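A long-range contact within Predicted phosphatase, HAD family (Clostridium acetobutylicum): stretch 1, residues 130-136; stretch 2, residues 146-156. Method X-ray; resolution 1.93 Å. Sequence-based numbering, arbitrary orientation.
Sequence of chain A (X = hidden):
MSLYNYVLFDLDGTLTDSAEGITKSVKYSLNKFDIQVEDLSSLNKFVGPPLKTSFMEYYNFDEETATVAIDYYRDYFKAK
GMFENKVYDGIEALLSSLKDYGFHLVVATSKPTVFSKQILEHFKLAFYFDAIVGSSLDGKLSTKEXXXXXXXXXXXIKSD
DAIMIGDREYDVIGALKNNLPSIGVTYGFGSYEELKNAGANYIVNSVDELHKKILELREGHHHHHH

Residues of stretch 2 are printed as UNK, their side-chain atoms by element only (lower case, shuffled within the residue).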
# COMPACT_ATOMS: atom_id res chain seq x y z
N ASP A 130 -4.23 -1.60 14.96
CA ASP A 130 -3.53 -1.09 16.13
C ASP A 130 -2.87 0.23 15.76
O ASP A 130 -2.67 1.10 16.61
CB ASP A 130 -2.45 -2.08 16.56
CG ASP A 130 -2.98 -3.17 17.46
OD1 ASP A 130 -4.18 -3.51 17.36
OD2 ASP A 130 -2.19 -3.70 18.26
N ALA A 131 -2.52 0.38 14.49
CA ALA A 131 -1.90 1.62 14.03
C ALA A 131 -1.98 1.68 12.51
O ALA A 131 -2.06 0.66 11.84
CB ALA A 131 -0.44 1.69 14.48
N ILE A 132 -1.99 2.90 11.98
CA ILE A 132 -2.03 3.12 10.54
C ILE A 132 -0.84 4.03 10.29
O ILE A 132 -0.89 5.22 10.57
CB ILE A 132 -3.36 3.80 10.12
CG1 ILE A 132 -4.52 2.83 10.35
CG2 ILE A 132 -3.30 4.24 8.66
CD1 ILE A 132 -5.90 3.45 10.24
N VAL A 133 0.24 3.44 9.79
CA VAL A 133 1.47 4.18 9.57
C VAL A 133 1.74 4.42 8.09
O VAL A 133 2.03 3.49 7.33
CB VAL A 133 2.67 3.42 10.18
CG1 VAL A 133 3.90 4.31 10.21
CG2 VAL A 133 2.30 2.95 11.60
N GLY A 134 1.63 5.68 7.69
CA GLY A 134 1.87 6.03 6.30
C GLY A 134 3.03 6.99 6.17
O GLY A 134 3.79 7.20 7.12
N SER A 135 3.17 7.56 4.99
CA SER A 135 4.25 8.50 4.74
C SER A 135 3.82 9.88 5.24
O SER A 135 2.65 10.10 5.58
CB SER A 135 4.55 8.58 3.24
OG SER A 135 3.41 9.00 2.50
N SER A 136 4.78 10.79 5.32
CA SER A 136 4.47 12.15 5.74
C SER A 136 4.22 12.88 4.42
O SER A 136 4.88 12.59 3.42
CB SER A 136 5.67 12.76 6.46
OG SER A 136 6.85 12.58 5.70
N UNK A 146 11.29 2.29 4.87
CA UNK A 146 11.29 3.27 5.95
C UNK A 146 10.00 3.32 6.77
O UNK A 146 10.05 3.56 7.97
c UNK A 146 11.63 4.67 5.42
o UNK A 146 13.28 5.74 4.04
c UNK A 146 13.01 4.74 4.76
o UNK A 146 13.84 3.83 4.98
N UNK A 147 8.86 3.12 6.13
CA UNK A 147 7.60 3.16 6.86
C UNK A 147 7.42 1.90 7.71
O UNK A 147 6.93 1.96 8.84
c UNK A 147 6.40 3.35 5.90
c UNK A 147 6.49 4.71 5.23
c UNK A 147 5.08 3.25 6.66
N UNK A 148 7.83 0.76 7.16
CA UNK A 148 7.72 -0.48 7.91
C UNK A 148 8.64 -0.38 9.15
O UNK A 148 8.24 -0.73 10.26
c UNK A 148 7.42 -3.03 4.93
c UNK A 148 8.36 -2.92 7.93
c UNK A 148 7.05 -1.98 5.99
c UNK A 148 8.13 -1.70 7.04
N UNK A 149 9.85 0.12 8.94
CA UNK A 149 10.82 0.25 10.02
C UNK A 149 10.30 1.18 11.12
O UNK A 149 10.49 0.90 12.30
c UNK A 149 14.63 1.15 9.89
c UNK A 149 13.31 0.70 10.49
c UNK A 149 15.20 -0.84 8.53
c UNK A 149 12.16 0.79 9.49
n UNK A 149 15.49 -1.36 7.34
n UNK A 149 15.16 -1.61 9.60
n UNK A 149 14.95 0.46 8.64
N UNK A 150 9.67 2.28 10.73
CA UNK A 150 9.13 3.23 11.70
C UNK A 150 7.93 2.63 12.42
O UNK A 150 7.75 2.83 13.61
o UNK A 150 7.01 8.59 14.66
c UNK A 150 6.98 6.11 11.96
c UNK A 150 6.56 7.09 12.85
c UNK A 150 9.17 6.16 12.91
c UNK A 150 8.28 5.63 11.97
c UNK A 150 8.76 7.16 13.81
c UNK A 150 7.45 7.61 13.78
c UNK A 150 8.72 4.54 11.01
N UNK A 151 7.10 1.89 11.69
CA UNK A 151 5.93 1.26 12.29
C UNK A 151 6.39 0.25 13.34
O UNK A 151 5.85 0.20 14.45
c UNK A 151 5.10 0.56 11.22
N UNK A 152 7.38 -0.56 12.99
CA UNK A 152 7.91 -1.55 13.91
C UNK A 152 8.53 -0.85 15.12
O UNK A 152 8.28 -1.24 16.26
c UNK A 152 9.84 -5.75 12.55
c UNK A 152 8.93 -2.43 13.19
se UNK A 152 9.54 -4.42 11.16
c UNK A 152 8.28 -3.29 12.10
N UNK A 153 9.32 0.19 14.87
CA UNK A 153 9.93 0.95 15.96
C UNK A 153 8.86 1.55 16.88
O UNK A 153 8.97 1.49 18.11
c UNK A 153 12.10 1.59 14.75
c UNK A 153 10.80 2.08 15.39
o UNK A 153 12.58 3.88 14.43
c UNK A 153 12.90 2.71 14.15
o UNK A 153 13.85 2.42 13.39
N UNK A 154 7.82 2.12 16.28
CA UNK A 154 6.74 2.75 17.04
C UNK A 154 5.94 1.81 17.92
O UNK A 154 5.50 2.19 19.00
c UNK A 154 5.77 3.45 16.08
o UNK A 154 6.43 4.49 15.38
N UNK A 155 5.75 0.58 17.45
CA UNK A 155 4.99 -0.41 18.19
C UNK A 155 5.89 -1.44 18.87
O UNK A 155 5.40 -2.37 19.51
c UNK A 155 1.76 -0.22 17.67
c UNK A 155 2.41 -0.82 15.33
c UNK A 155 2.89 -0.27 16.67
c UNK A 155 4.02 -1.13 17.24
N UNK A 156 7.19 -1.25 18.73
CA UNK A 156 8.18 -2.16 19.31
C UNK A 156 7.93 -3.60 18.85
O UNK A 156 7.82 -4.53 19.66
c UNK A 156 9.31 -2.80 21.47
o UNK A 156 10.46 -2.52 21.15
c UNK A 156 8.14 -2.09 20.84
n UNK A 156 9.02 -3.73 22.38

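Position 146 carries two side-chain carbons, the second bearing two oxygens, and its side chain is out of reach of stretch 1; this short carboxylate is Asp-146. At position 147 three carbons fork at CB with no further extension; one branch carbon lies 3.1 Å from Val-133 O and 3.9 Å from Val-133 CG1, while the other lies 4.1 Å from Gly-134 O. This is Val-147, whose CA-to-CB bond points toward stretch 1.

Position 148 holds four carbons, forked at CB with one arm two carbons long, and its CA-to-CB bond points away from the strand; hence Ile-148. At position 149 three carbons lead to a nitrogen and then to a carbon with two more nitrogens, a group that does not reach stretch 1: the guanidinium of Arg-149. Position 150 has one carbon, then a six-carbon ring bearing an oxygen; a ring carbon of position 150 sits 4.0 Å from Val-133 CG1, which lies at the ring edge and near the ring plane, so this is not packing on the ring face. The residue is Tyr-150, and the ring carbon is CD2.

Position 151 has a single carbon, CB, 3.7 Å from Val-133 CG2, and CA of position 151 is only 6.0 Å from Val-133 CA, a close backbone approach across a small side chain. This identifies Ala-151. Position 152 is an unbranched chain of two carbons, selenium and a carbon, directed out of reach of the strand, so it is Met-152, present as selenomethionine. Three carbons, the third carrying two oxygens, also out of reach, make position 153 Glu-153. Position 154 has one carbon and one oxygen: Ser-154, whose OG donates a hydrogen bond to Tyr-150 O at 2.8 Å, one turn back.

Position 155 shows four carbons forked at the second, and a terminal carbon of position 155 meets Ala-131 CB at 3.9 Å; this is Leu-155, and the carbon is CD1. Position 156 has two carbons, the second with one oxygen and one nitrogen, giving Asn-156. Its positive phi of 55° makes it the first residue to leave helical geometry.

The contact is apolar packing without a hydrogen bond across it. The strand and helix axes approach to 8.2 Å at 145°, nearer antiparallel than parallel, so Ala-131 meets Leu-155 while Gly-134 lies beside Val-147. Between these ends Val-133, with 88 Å² covered, touches Val-147, Tyr-150 and Ala-151. The helical repeat explains the spacing: positions 147, 151 and 155 recur every four residues and place their side chains toward the strand. Together the two stretches bury 306 Å².

Stretch 2, residues 146-156: DVIRYAMESLN
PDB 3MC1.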